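Local atomic coordinates of nucleoporin NUP82 (Chaetomium thermophilum, PDB entry 5CWW), a protein that probably serves as a structural component of the nuclear pore complex, where it may also help dock transport factors, represented here by its N-terminal beta-propeller domain. Residues 421-433 against 515-527. Residues are numbered along the deposited sequence; the frame is centred on the assembly and turned at random.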
ATOM      1  N   ASN B 421     -16.156  -2.764 -19.146  1.00100.18           N
ATOM      2  CA  ASN B 421     -16.449  -4.181 -19.325  1.00 99.31           C
ATOM      3  C   ASN B 421     -15.221  -5.043 -19.048  1.00 91.26           C
ATOM      4  O   ASN B 421     -14.154  -4.821 -19.621  1.00 94.92           O
ATOM      5  CB  ASN B 421     -16.965  -4.446 -20.740  1.00105.38           C
ATOM      6  CG  ASN B 421     -17.437  -5.875 -20.931  1.00108.86           C
ATOM      7  OD1 ASN B 421     -17.852  -6.536 -19.979  1.00108.92           O
ATOM      8  ND2 ASN B 421     -17.376  -6.357 -22.166  1.00111.19           N
ATOM      9  N   GLY B 422     -15.380  -6.030 -18.172  1.00 83.03           N
ATOM     10  CA  GLY B 422     -14.273  -6.880 -17.777  1.00 72.36           C
ATOM     11  C   GLY B 422     -14.705  -7.975 -16.822  1.00 64.86           C
ATOM     12  O   GLY B 422     -15.800  -8.515 -16.950  1.00 65.40           O
ATOM     13  N   LEU B 423     -13.847  -8.290 -15.856  1.00 59.39           N
ATOM     14  CA  LEU B 423     -14.093  -9.394 -14.934  1.00 55.97           C
ATOM     15  C   LEU B 423     -14.778  -8.930 -13.652  1.00 51.30           C
ATOM     16  O   LEU B 423     -14.351  -7.960 -13.019  1.00 50.42           O
ATOM     17  CB  LEU B 423     -12.776 -10.092 -14.588  1.00 53.28           C
ATOM     18  CG  LEU B 423     -12.880 -11.355 -13.726  1.00 50.43           C
ATOM     19  CD1 LEU B 423     -13.581 -12.474 -14.483  1.00 50.98           C
ATOM     20  CD2 LEU B 423     -11.500 -11.800 -13.266  1.00 50.84           C
ATOM     21  N   SER B 424     -15.823  -9.650 -13.255  1.00 52.34           N
ATOM     22  CA  SER B 424     -16.567  -9.328 -12.041  1.00 51.10           C
ATOM     23  C   SER B 424     -15.849  -9.814 -10.779  1.00 49.64           C
ATOM     24  O   SER B 424     -16.491 -10.213  -9.808  1.00 51.04           O
ATOM     25  CB  SER B 424     -17.970  -9.935 -12.108  1.00 53.54           C
ATOM     26  OG  SER B 424     -17.909 -11.338 -12.302  1.00 55.13           O
ATOM     27  N   LEU B 425     -14.520  -9.771 -10.797  1.00 45.28           N
ATOM     28  CA  LEU B 425     -13.712 -10.162  -9.648  1.00 45.86           C
ATOM     29  C   LEU B 425     -12.500  -9.256  -9.540  1.00 44.93           C
ATOM     30  O   LEU B 425     -11.936  -8.840 -10.553  1.00 46.03           O
ATOM     31  CB  LEU B 425     -13.242 -11.614  -9.769  1.00 47.97           C
ATOM     32  CG  LEU B 425     -14.273 -12.738  -9.859  1.00 52.34           C
ATOM     33  CD1 LEU B 425     -13.561 -14.024 -10.228  1.00 53.97           C
ATOM     34  CD2 LEU B 425     -15.029 -12.905  -8.551  1.00 53.68           C
ATOM     35  N   ASN B 426     -12.096  -8.950  -8.315  1.00 44.17           N
ATOM     36  CA  ASN B 426     -10.837  -8.257  -8.100  1.00 45.08           C
ATOM     37  C   ASN B 426      -9.678  -9.161  -8.495  1.00 45.13           C
ATOM     38  O   ASN B 426      -9.690 -10.362  -8.209  1.00 44.93           O
ATOM     39  CB  ASN B 426     -10.684  -7.814  -6.643  1.00 44.33           C
ATOM     40  CG  ASN B 426     -11.822  -6.930  -6.179  1.00 46.88           C
ATOM     41  OD1 ASN B 426     -12.052  -5.853  -6.729  1.00 46.34           O
ATOM     42  ND2 ASN B 426     -12.530  -7.370  -5.146  1.00 47.63           N
ATOM     43  N   ILE B 427      -8.694  -8.588  -9.177  1.00 45.93           N
ATOM     44  CA  ILE B 427      -7.466  -9.296  -9.500  1.00 46.79           C
ATOM     45  C   ILE B 427      -6.318  -8.621  -8.765  1.00 46.58           C
ATOM     46  O   ILE B 427      -6.033  -7.443  -8.986  1.00 47.61           O
ATOM     47  CB  ILE B 427      -7.185  -9.318 -11.015  1.00 45.80           C
ATOM     48  CG1 ILE B 427      -8.400  -9.871 -11.769  1.00 47.27           C
ATOM     49  CG2 ILE B 427      -5.947 -10.162 -11.307  1.00 44.88           C
ATOM     50  CD1 ILE B 427      -8.275  -9.825 -13.282  1.00 49.03           C
ATOM     51  N   ILE B 428      -5.683  -9.372  -7.874  1.00 46.89           N
ATOM     52  CA  ILE B 428      -4.582  -8.857  -7.078  1.00 46.33           C
ATOM     53  C   ILE B 428      -3.269  -9.368  -7.657  1.00 48.58           C
ATOM     54  O   ILE B 428      -3.001 -10.572  -7.660  1.00 49.27           O
ATOM     55  CB  ILE B 428      -4.715  -9.262  -5.594  1.00 45.14           C
ATOM     56  CG1 ILE B 428      -5.928  -8.571  -4.958  1.00 45.75           C
ATOM     57  CG2 ILE B 428      -3.473  -8.861  -4.800  1.00 44.39           C
ATOM     58  CD1 ILE B 428      -7.273  -9.185  -5.287  1.00 46.24           C
ATOM     59  N   CYS B 429      -2.467  -8.439  -8.167  1.00 45.55           N
ATOM     60  CA  CYS B 429      -1.185  -8.766  -8.776  1.00 48.17           C
ATOM     61  C   CYS B 429      -0.055  -8.395  -7.819  1.00 45.31           C
ATOM     62  O   CYS B 429      -0.035  -7.288  -7.273  1.00 44.67           O
ATOM     63  CB  CYS B 429      -1.026  -8.040 -10.112  1.00 50.34           C
ATOM     64  SG  CYS B 429      -2.414  -8.297 -11.253  1.00 46.54           S
ATOM     65  N   LEU B 430       0.872  -9.327  -7.615  1.00 47.37           N
ATOM     66  CA  LEU B 430       1.941  -9.166  -6.633  1.00 44.77           C
ATOM     67  C   LEU B 430       3.307  -9.311  -7.293  1.00 45.68           C
ATOM     68  O   LEU B 430       3.557 -10.280  -8.006  1.00 47.65           O
ATOM     69  CB  LEU B 430       1.794 -10.191  -5.507  1.00 43.71           C
ATOM     70  CG  LEU B 430       0.419 -10.279  -4.841  1.00 42.19           C
ATOM     71  CD1 LEU B 430       0.370 -11.452  -3.869  1.00 42.27           C
ATOM     72  CD2 LEU B 430       0.075  -8.980  -4.129  1.00 41.45           C
ATOM     73  N   LEU B 431       4.186  -8.350  -7.031  1.00 44.40           N
ATOM     74  CA  LEU B 431       5.519  -8.317  -7.625  1.00 46.81           C
ATOM     75  C   LEU B 431       6.593  -8.545  -6.563  1.00 48.71           C
ATOM     76  O   LEU B 431       6.704  -7.783  -5.600  1.00 46.93           O
ATOM     77  CB  LEU B 431       5.734  -6.977  -8.331  1.00 47.42           C
ATOM     78  CG  LEU B 431       6.990  -6.744  -9.170  1.00 49.61           C
ATOM     79  CD1 LEU B 431       7.226  -7.870 -10.167  1.00 53.07           C
ATOM     80  CD2 LEU B 431       6.840  -5.416  -9.902  1.00 52.05           C
ATOM     81  N   SER B 432       7.373  -9.608  -6.743  1.00 55.27           N
ATOM     82  CA  SER B 432       8.430  -9.969  -5.802  1.00 58.24           C
ATOM     83  C   SER B 432       9.751  -9.300  -6.163  1.00 58.07           C
ATOM     84  O   SER B 432       9.929  -8.832  -7.287  1.00 61.31           O
ATOM     85  CB  SER B 432       8.617 -11.487  -5.765  1.00 63.15           C
ATOM     86  OG  SER B 432       7.385 -12.153  -5.543  1.00 63.73           O
ATOM     87  N   THR B 433      10.676  -9.274  -5.207  1.00 56.33           N
ATOM     88  CA  THR B 433      12.021  -8.749  -5.436  1.00 56.68           C
ATOM     89  C   THR B 433      12.663  -9.399  -6.654  1.00 59.60           C
ATOM     90  O   THR B 433      13.350  -8.738  -7.434  1.00 60.26           O
ATOM     91  CB  THR B 433      12.930  -8.984  -4.209  1.00 56.71           C
ATOM     92  OG1 THR B 433      12.344  -8.375  -3.051  1.00 56.94           O
ATOM     93  CG2 THR B 433      14.324  -8.401  -4.437  1.00 57.76           C
ATOM     94  N   LEU B 515      -3.833  -9.760 -19.207  1.00 55.27           N
ATOM     95  CA  LEU B 515      -4.701 -10.825 -18.717  1.00 56.31           C
ATOM     96  C   LEU B 515      -5.885 -11.068 -19.647  1.00 58.01           C
ATOM     97  O   LEU B 515      -6.724 -11.927 -19.377  1.00 57.67           O
ATOM     98  CB  LEU B 515      -5.204 -10.487 -17.313  1.00 55.24           C
ATOM     99  CG  LEU B 515      -4.118 -10.032 -16.337  1.00 55.96           C
ATOM    100  CD1 LEU B 515      -4.704  -9.790 -14.953  1.00 55.29           C
ATOM    101  CD2 LEU B 515      -2.982 -11.042 -16.273  1.00 54.94           C
ATOM    102  N   THR B 516      -5.952 -10.311 -20.738  1.00 62.22           N
ATOM    103  CA  THR B 516      -6.958 -10.541 -21.768  1.00 67.96           C
ATOM    104  C   THR B 516      -6.381 -11.457 -22.841  1.00 72.52           C
ATOM    105  O   THR B 516      -5.169 -11.473 -23.047  1.00 72.19           O
ATOM    106  CB  THR B 516      -7.428  -9.228 -22.421  1.00 70.68           C
ATOM    107  OG1 THR B 516      -6.337  -8.623 -23.126  1.00 73.68           O
ATOM    108  CG2 THR B 516      -7.956  -8.261 -21.371  1.00 69.03           C
ATOM    109  N   PRO B 517      -7.243 -12.223 -23.534  1.00 80.20           N
ATOM    110  CA  PRO B 517      -8.697 -12.289 -23.359  1.00 81.58           C
ATOM    111  C   PRO B 517      -9.131 -13.247 -22.250  1.00 76.00           C
ATOM    112  O   PRO B 517     -10.329 -13.482 -22.090  1.00 78.11           O
ATOM    113  CB  PRO B 517      -9.183 -12.785 -24.722  1.00 85.61           C
ATOM    114  CG  PRO B 517      -8.076 -13.638 -25.211  1.00 87.11           C
ATOM    115  CD  PRO B 517      -6.804 -12.998 -24.709  1.00 85.13           C
ATOM    116  N   TRP B 518      -8.176 -13.789 -21.501  1.00 66.22           N
ATOM    117  CA  TRP B 518      -8.482 -14.815 -20.508  1.00 69.62           C
ATOM    118  C   TRP B 518      -9.503 -14.361 -19.467  1.00 57.26           C
ATOM    119  O   TRP B 518     -10.354 -15.149 -19.052  1.00 55.30           O
ATOM    120  CB  TRP B 518      -7.208 -15.267 -19.797  1.00 78.25           C
ATOM    121  CG  TRP B 518      -7.502 -16.070 -18.577  1.00 95.50           C
ATOM    122  CD1 TRP B 518      -7.771 -17.404 -18.515  1.00103.37           C
ATOM    123  CD2 TRP B 518      -7.575 -15.581 -17.232  1.00104.18           C
ATOM    124  NE1 TRP B 518      -8.005 -17.778 -17.213  1.00106.93           N
ATOM    125  CE2 TRP B 518      -7.893 -16.676 -16.407  1.00108.17           C
ATOM    126  CE3 TRP B 518      -7.403 -14.324 -16.648  1.00107.77           C
ATOM    127  CZ2 TRP B 518      -8.038 -16.552 -15.027  1.00111.12           C
ATOM    128  CZ3 TRP B 518      -7.546 -14.203 -15.279  1.00109.58           C
ATOM    129  CH2 TRP B 518      -7.860 -15.310 -14.483  1.00110.97           C
ATOM    130  N   VAL B 519      -9.422 -13.105 -19.037  1.00 57.15           N
ATOM    131  CA  VAL B 519     -10.351 -12.591 -18.034  1.00 56.74           C
ATOM    132  C   VAL B 519     -11.759 -12.489 -18.610  1.00 56.28           C
ATOM    133  O   VAL B 519     -12.747 -12.660 -17.897  1.00 55.19           O
ATOM    134  CB  VAL B 519      -9.924 -11.203 -17.492  1.00 53.23           C
ATOM    135  CG1 VAL B 519      -8.660 -11.318 -16.665  1.00 52.07           C
ATOM    136  CG2 VAL B 519      -9.748 -10.196 -18.623  1.00 54.09           C
ATOM    137  N   PHE B 520     -11.843 -12.214 -19.908  1.00 58.18           N
ATOM    138  CA  PHE B 520     -13.127 -12.132 -20.593  1.00 59.19           C
ATOM    139  C   PHE B 520     -13.770 -13.512 -20.742  1.00 58.58           C
ATOM    140  O   PHE B 520     -14.992 -13.639 -20.677  1.00 60.28           O
ATOM    141  CB  PHE B 520     -12.956 -11.480 -21.969  1.00 65.13           C
ATOM    142  CG  PHE B 520     -12.483 -10.052 -21.912  1.00 67.93           C
ATOM    143  CD1 PHE B 520     -13.060  -9.146 -21.035  1.00 69.11           C
ATOM    144  CD2 PHE B 520     -11.458  -9.617 -22.734  1.00 68.90           C
ATOM    145  CE1 PHE B 520     -12.623  -7.832 -20.985  1.00 70.21           C
ATOM    146  CE2 PHE B 520     -11.018  -8.306 -22.688  1.00 70.60           C
ATOM    147  CZ  PHE B 520     -11.601  -7.413 -21.812  1.00 70.82           C
ATOM    148  N   ARG B 521     -12.952 -14.541 -20.944  1.00 58.34           N
ATOM    149  CA  ARG B 521     -13.471 -15.900 -21.070  1.00 60.13           C
ATOM    150  C   ARG B 521     -14.027 -16.392 -19.736  1.00 55.54           C
ATOM    151  O   ARG B 521     -15.024 -17.111 -19.700  1.00 52.90           O
ATOM    152  CB  ARG B 521     -12.388 -16.863 -21.567  1.00 67.34           C
ATOM    153  CG  ARG B 521     -11.843 -16.541 -22.949  1.00 78.36           C
ATOM    154  CD  ARG B 521     -11.000 -17.689 -23.484  1.00 88.51           C
ATOM    155  NE  ARG B 521      -9.938 -17.232 -24.377  1.00 98.13           N
ATOM    156  CZ  ARG B 521     -10.111 -16.931 -25.660  1.00107.97           C
ATOM    157  NH1 ARG B 521     -11.308 -17.033 -26.222  1.00112.62           N
ATOM    158  NH2 ARG B 521      -9.079 -16.525 -26.388  1.00110.98           N
ATOM    159  N   LEU B 522     -13.382 -16.001 -18.642  1.00 52.67           N
ATOM    160  CA  LEU B 522     -13.858 -16.388 -17.320  1.00 51.15           C
ATOM    161  C   LEU B 522     -15.183 -15.696 -17.027  1.00 53.27           C
ATOM    162  O   LEU B 522     -16.122 -16.321 -16.537  1.00 52.94           O
ATOM    163  CB  LEU B 522     -12.829 -16.051 -16.240  1.00 49.02           C
ATOM    164  CG  LEU B 522     -13.269 -16.341 -14.799  1.00 48.01           C
ATOM    165  CD1 LEU B 522     -13.751 -17.783 -14.636  1.00 48.41           C
ATOM    166  CD2 LEU B 522     -12.145 -16.040 -13.812  1.00 47.85           C
ATOM    167  N   GLU B 523     -15.254 -14.403 -17.330  1.00 55.37           N
ATOM    168  CA  GLU B 523     -16.462 -13.627 -17.073  1.00 56.92           C
ATOM    169  C   GLU B 523     -17.649 -14.163 -17.871  1.00 57.75           C
ATOM    170  O   GLU B 523     -18.773 -14.203 -17.369  1.00 57.21           O
ATOM    171  CB  GLU B 523     -16.235 -12.149 -17.404  1.00 58.62           C
ATOM    172  CG  GLU B 523     -17.472 -11.269 -17.213  1.00 59.92           C
ATOM    173  CD  GLU B 523     -17.958 -11.231 -15.774  1.00 59.03           C
ATOM    174  OE1 GLU B 523     -17.176 -11.586 -14.868  1.00 58.55           O
ATOM    175  OE2 GLU B 523     -19.127 -10.854 -15.548  1.00 57.42           O
ATOM    176  N   SER B 524     -17.403 -14.568 -19.113  1.00 58.51           N
ATOM    177  CA  SER B 524     -18.469 -15.106 -19.952  1.00 62.42           C
ATOM    178  C   SER B 524     -19.015 -16.395 -19.348  1.00 56.41           C
ATOM    179  O   SER B 524     -20.218 -16.648 -19.385  1.00 55.09           O
ATOM    180  CB  SER B 524     -17.973 -15.355 -21.378  1.00 72.38           C
ATOM    181  OG  SER B 524     -16.970 -16.354 -21.401  1.00 77.90           O
ATOM    182  N   GLU B 525     -18.128 -17.208 -18.784  1.00 52.94           N
ATOM    183  CA  GLU B 525     -18.551 -18.425 -18.106  1.00 54.21           C
ATOM    184  C   GLU B 525     -19.346 -18.110 -16.841  1.00 54.10           C
ATOM    185  O   GLU B 525     -20.296 -18.817 -16.506  1.00 54.14           O
ATOM    186  CB  GLU B 525     -17.347 -19.299 -17.762  1.00 55.55           C
ATOM    187  CG  GLU B 525     -17.728 -20.688 -17.280  1.00 58.41           C
ATOM    188  CD  GLU B 525     -18.598 -21.429 -18.279  1.00 62.46           C
ATOM    189  OE1 GLU B 525     -18.370 -21.271 -19.499  1.00 63.69           O
ATOM    190  OE2 GLU B 525     -19.516 -22.161 -17.847  1.00 65.61           O
ATOM    191  N   LEU B 526     -18.956 -17.050 -16.138  1.00 55.47           N
ATOM    192  CA  LEU B 526     -19.682 -16.625 -14.946  1.00 55.76           C
ATOM    193  C   LEU B 526     -21.077 -16.131 -15.312  1.00 57.59           C
ATOM    194  O   LEU B 526     -22.019 -16.279 -14.534  1.00 59.44           O
ATOM    195  CB  LEU B 526     -18.915 -15.525 -14.203  1.00 54.83           C
ATOM    196  CG  LEU B 526     -17.624 -15.960 -13.503  1.00 52.02           C
ATOM    197  CD1 LEU B 526     -16.832 -14.747 -13.037  1.00 52.20           C
ATOM    198  CD2 LEU B 526     -17.923 -16.887 -12.330  1.00 52.81           C
ATOM    199  N   GLN B 527     -21.203 -15.554 -16.502  1.00 57.04           N
ATOM    200  CA  GLN B 527     -22.488 -15.067 -16.989  1.00 58.48           C
ATOM    201  C   GLN B 527     -23.171 -16.085 -17.900  1.00 58.49           C
ATOM    202  O   GLN B 527     -24.171 -15.771 -18.542  1.00 58.79           O
ATOM    203  CB  GLN B 527     -22.298 -13.746 -17.738  1.00 63.00           C
ATOM    204  CG  GLN B 527     -21.825 -12.602 -16.857  1.00 69.25           C
ATOM    205  CD  GLN B 527     -21.705 -11.292 -17.613  1.00 77.12           C
ATOM    206  OE1 GLN B 527     -21.994 -11.222 -18.808  1.00 81.97           O
ATOM    207  NE2 GLN B 527     -21.264 -10.246 -16.921  1.00 79.26           N
TER
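Glu523 OE1 is gripped twice by Ser424. Ser424 N donates to Glu523 OE1 at 2.9 Å with an N-H...O angle of 161°, coming from above the carboxylate plane, while Ser424 OG donates to the syn lone pair of the same Glu523 OE1, 2.7 Å away. Two donors from different directions probably limit how the carboxylate can turn. CG of Glu523 stands anti to the backbone N (chi1 178°), and a bend at chi2 (62°) turns the acid back toward the loop; on the way Glu523 CG passes Gly422 O at 3.2 Å. Replacing Glu523 by an alanine would probably leave the buried Ser424 N-H and hydroxyl without their shared acceptor and give up one polar tie between loop and helix. Ser424 OG also bonds a basic side chain of another protein's chain. One residue before Ser424, Leu423 crosses Glu523, and Leu423 CD1 touches both Val519 O and Leu522 CG, the latter 3.9 Å away. On the strand, Ile427 meets Leu515 tip to tip, and Ile427 CD1 rests on Val519 CG1 at 3.7 Å. Before Leu423, the edge of the Phe520 ring faces Gly422, Phe520 CE1 lying 3.7 Å from Gly422 CA. Helix 518-526, inserted between strands 509-514 and 548-554 of one propeller blade, here packs against the loop entering strand 427-432 of the preceding blade, an inter-blade contact in a beta-propeller.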